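Local atomic coordinates of helix-turn-helix domain-containing protein (Shewanella amazonensis SB2B, PDB entry 3KE2), a protein that is of unknown function but belongs to a winged helix-turn-helix family and may bind DNA. Residues L20-L25 / A58-E63. Residues are numbered along the deposited sequence; the frame is centred on the assembly and turned at random. Where two conformers were deposited one is given.
Sequences LRKLYL and ADIGIE
Ile60 reaches Leu23 and Lys22 with the last carbon of its longer branch, a compact example of how a loop is fitted to a helix by contacts between aliphatic carbons. Its CB stays behind, 5.2 Å from CD of Lys22. CG1 sits between the backbone N and the carbonyl carbon (chi1 65°), 4.5 Å from CD of Lys22, while CG2, anti to the carbonyl carbon, lies 4.6 Å from the same CD of Lys22, so both branches flank the lysine chain. With chi2 near 166° the longer branch runs out extended, and CD1 arrives 3.6 Å from CD1 of Leu23 and 4.0 Å from CB of Lys22, at the root of the lysine. The side chains of Leu23 and Ile60 meet at a slant, methyl to methyl. Two residues on, Ile62 also faces the helix, and its CD1 lies 3.7 Å from CD1 of Ile60, yet it approaches CD1 of Leu23 only to 4.4 Å. Between the two isoleucines Gly61, with positive phi, carries the turn, where its N bonds to O of Ala58. Beyond its aliphatic part Lys22 bends at chi4, and NZ hydrogen-bonds to OG of Ser56. The contact thus joins helix 14-31 to the link between helix 47-55 and the first strand of the wing hairpin, 63-67. Phe19 and Pro85 of the second subunit pack on Ile60 and Leu23, respectively, which extends the cluster into the dimer interface. No hydrogen bond crosses between the two segments, so here the contact rests on aliphatic packing, with the Lys22 to Ser56 bond a polar tie just beside it.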
ATOM      1  N   LEU A  20       3.997   4.962   3.295  1.00 16.71           N
ATOM      2  CA  LEU A  20       4.924   4.406   4.256  1.00 17.22           C
ATOM      3  C   LEU A  20       4.527   4.795   5.698  1.00 18.20           C
ATOM      4  O   LEU A  20       4.826   4.061   6.651  1.00 18.16           O
ATOM      5  CB  LEU A  20       6.355   4.851   3.940  1.00 17.07           C
ATOM      6  CG  LEU A  20       6.979   4.347   2.627  1.00 16.58           C
ATOM      7  CD1 LEU A  20       8.273   5.074   2.386  1.00 16.12           C
ATOM      8  CD2 LEU A  20       7.202   2.831   2.615  1.00 14.61           C
ATOM      9  N   ARG A  21       3.860   5.942   5.856  1.00 18.87           N
ATOM     10  CA  ARG A  21       3.394   6.401   7.154  0.50 18.97           C
ATOM     11  C   ARG A  21       2.392   5.404   7.680  1.00 19.10           C
ATOM     12  O   ARG A  21       2.415   5.019   8.847  1.00 19.06           O
ATOM     13  CB  ARG A  21       2.740   7.794   7.041  0.50 19.34           C
ATOM     14  CG  ARG A  21       2.203   8.394   8.379  0.50 18.92           C
ATOM     15  CD  ARG A  21       1.576   9.816   8.219  0.50 18.48           C
ATOM     16  NE  ARG A  21       2.468  10.772   7.550  0.50 18.15           N
ATOM     17  CZ  ARG A  21       2.273  11.244   6.322  0.50 16.60           C
ATOM     18  NH1 ARG A  21       1.180  10.906   5.666  0.50 16.83           N
ATOM     19  NH2 ARG A  21       3.132  12.095   5.778  0.50 15.23           N
ATOM     20  N   LYS A  22       1.493   4.969   6.796  1.00 18.83           N
ATOM     21  CA  LYS A  22       0.466   4.026   7.219  1.00 18.85           C
ATOM     22  C   LYS A  22       1.129   2.713   7.573  1.00 18.20           C
ATOM     23  O   LYS A  22       0.771   2.112   8.574  1.00 18.73           O
ATOM     24  CB  LYS A  22      -0.637   3.824   6.159  1.00 18.99           C
ATOM     25  CG  LYS A  22      -1.261   5.138   5.604  1.00 21.30           C
ATOM     26  CD  LYS A  22      -2.383   4.874   4.560  1.00 23.33           C
ATOM     27  CE  LYS A  22      -2.515   6.010   3.483  1.00 24.41           C
ATOM     28  NZ  LYS A  22      -2.726   7.378   4.009  1.00 26.82           N
ATOM     29  N   LEU A  23       2.109   2.268   6.790  1.00 17.35           N
ATOM     30  CA  LEU A  23       2.769   0.984   7.108  1.00 17.23           C
ATOM     31  C   LEU A  23       3.563   1.030   8.389  1.00 17.59           C
ATOM     32  O   LEU A  23       3.649   0.028   9.116  1.00 17.36           O
ATOM     33  CB  LEU A  23       3.680   0.504   5.977  1.00 17.09           C
ATOM     34  CG  LEU A  23       3.102  -0.389   4.887  1.00 15.59           C
ATOM     35  CD1 LEU A  23       1.741   0.013   4.465  1.00 15.35           C
ATOM     36  CD2 LEU A  23       4.084  -0.364   3.710  1.00 16.68           C
ATOM     37  N   TYR A  24       4.148   2.196   8.658  1.00 18.03           N
ATOM     38  CA  TYR A  24       4.969   2.390   9.852  1.00 18.12           C
ATOM     39  C   TYR A  24       4.089   2.367  11.088  1.00 18.00           C
ATOM     40  O   TYR A  24       4.427   1.710  12.101  1.00 17.56           O
ATOM     41  CB  TYR A  24       5.764   3.695   9.780  1.00 18.17           C
ATOM     42  CG  TYR A  24       6.718   3.856  10.931  1.00 19.46           C
ATOM     43  CD1 TYR A  24       7.870   3.088  11.018  1.00 21.45           C
ATOM     44  CD2 TYR A  24       6.484   4.776  11.923  1.00 21.16           C
ATOM     45  CE1 TYR A  24       8.763   3.227  12.096  1.00 22.23           C
ATOM     46  CE2 TYR A  24       7.359   4.920  12.993  1.00 22.68           C
ATOM     47  CZ  TYR A  24       8.496   4.143  13.076  1.00 22.75           C
ATOM     48  OH  TYR A  24       9.361   4.314  14.147  1.00 25.60           O
ATOM     49  N   LEU A  25       2.969   3.085  11.027  1.00 17.78           N
ATOM     50  CA  LEU A  25       2.050   3.089  12.166  1.00 17.74           C
ATOM     51  C   LEU A  25       1.565   1.660  12.429  1.00 17.85           C
ATOM     52  O   LEU A  25       1.613   1.159  13.559  1.00 17.48           O
ATOM     53  CB  LEU A  25       0.878   4.017  11.926  1.00 17.36           C
ATOM     54  CG  LEU A  25       1.183   5.481  12.014  1.00 16.94           C
ATOM     55  CD1 LEU A  25      -0.095   6.261  11.818  1.00 15.94           C
ATOM     56  CD2 LEU A  25       1.770   5.734  13.366  1.00 17.78           C
ATOM     57  N   ALA A  58      -8.022   1.598   5.816  1.00 18.58           N
ATOM     58  CA  ALA A  58      -8.990   0.861   5.012  1.00 18.32           C
ATOM     59  C   ALA A  58      -8.691   1.050   3.518  1.00 18.50           C
ATOM     60  O   ALA A  58      -8.916   0.131   2.726  1.00 18.88           O
ATOM     61  CB  ALA A  58     -10.398   1.298   5.353  1.00 17.93           C
ATOM     62  N   ASP A  59      -8.167   2.227   3.138  1.00 18.35           N
ATOM     63  CA  ASP A  59      -7.816   2.521   1.737  1.00 18.07           C
ATOM     64  C   ASP A  59      -6.808   1.529   1.163  1.00 17.58           C
ATOM     65  O   ASP A  59      -6.799   1.287  -0.046  1.00 17.86           O
ATOM     66  CB  ASP A  59      -7.222   3.944   1.564  1.00 18.56           C
ATOM     67  CG  ASP A  59      -8.258   5.085   1.759  1.00 20.02           C
ATOM     68  OD1 ASP A  59      -9.475   4.799   1.906  1.00 21.76           O
ATOM     69  OD2 ASP A  59      -7.836   6.277   1.728  1.00 21.58           O
ATOM     70  N   ILE A  60      -5.950   0.968   2.009  1.00 16.53           N
ATOM     71  CA  ILE A  60      -4.941   0.026   1.536  1.00 15.79           C
ATOM     72  C   ILE A  60      -5.181  -1.386   2.067  1.00 15.69           C
ATOM     73  O   ILE A  60      -4.295  -2.221   2.022  1.00 15.39           O
ATOM     74  CB  ILE A  60      -3.498   0.537   1.855  1.00 15.74           C
ATOM     75  CG1 ILE A  60      -3.207   0.620   3.361  1.00 15.27           C
ATOM     76  CG2 ILE A  60      -3.286   1.916   1.163  1.00 15.40           C
ATOM     77  CD1 ILE A  60      -1.685   0.778   3.715  1.00 13.42           C
ATOM     78  N   GLY A  61      -6.388  -1.650   2.561  1.00 15.76           N
ATOM     79  CA  GLY A  61      -6.757  -2.996   3.054  1.00 16.02           C
ATOM     80  C   GLY A  61      -6.339  -3.443   4.448  1.00 15.88           C
ATOM     81  O   GLY A  61      -6.415  -4.628   4.760  1.00 15.45           O
ATOM     82  N   ILE A  62      -5.855  -2.516   5.265  1.00 16.55           N
ATOM     83  CA  ILE A  62      -5.470  -2.832   6.641  1.00 16.96           C
ATOM     84  C   ILE A  62      -6.687  -2.508   7.510  1.00 17.78           C
ATOM     85  O   ILE A  62      -7.136  -1.346   7.565  1.00 18.04           O
ATOM     86  CB  ILE A  62      -4.240  -2.047   7.122  1.00 16.58           C
ATOM     87  CG1 ILE A  62      -3.031  -2.351   6.234  1.00 17.25           C
ATOM     88  CG2 ILE A  62      -3.911  -2.401   8.538  1.00 15.64           C
ATOM     89  CD1 ILE A  62      -1.728  -1.593   6.604  1.00 15.96           C
ATOM     90  N   GLU A  63      -7.258  -3.535   8.139  1.00 18.28           N
ATOM     91  CA  GLU A  63      -8.402  -3.344   9.019  1.00 18.77           C
ATOM     92  C   GLU A  63      -7.864  -3.208  10.430  1.00 18.54           C
ATOM     93  O   GLU A  63      -7.196  -4.118  10.931  1.00 18.92           O
ATOM     94  CB  GLU A  63      -9.358  -4.511   8.916  1.00 19.13           C
ATOM     95  CG  GLU A  63      -9.851  -4.732   7.460  1.00 22.12           C
ATOM     96  CD  GLU A  63     -10.684  -6.006   7.273  1.00 24.59           C
ATOM     97  OE1 GLU A  63     -10.909  -6.748   8.281  1.00 26.38           O
ATOM     98  OE2 GLU A  63     -11.100  -6.257   6.104  1.00 24.98           O
TER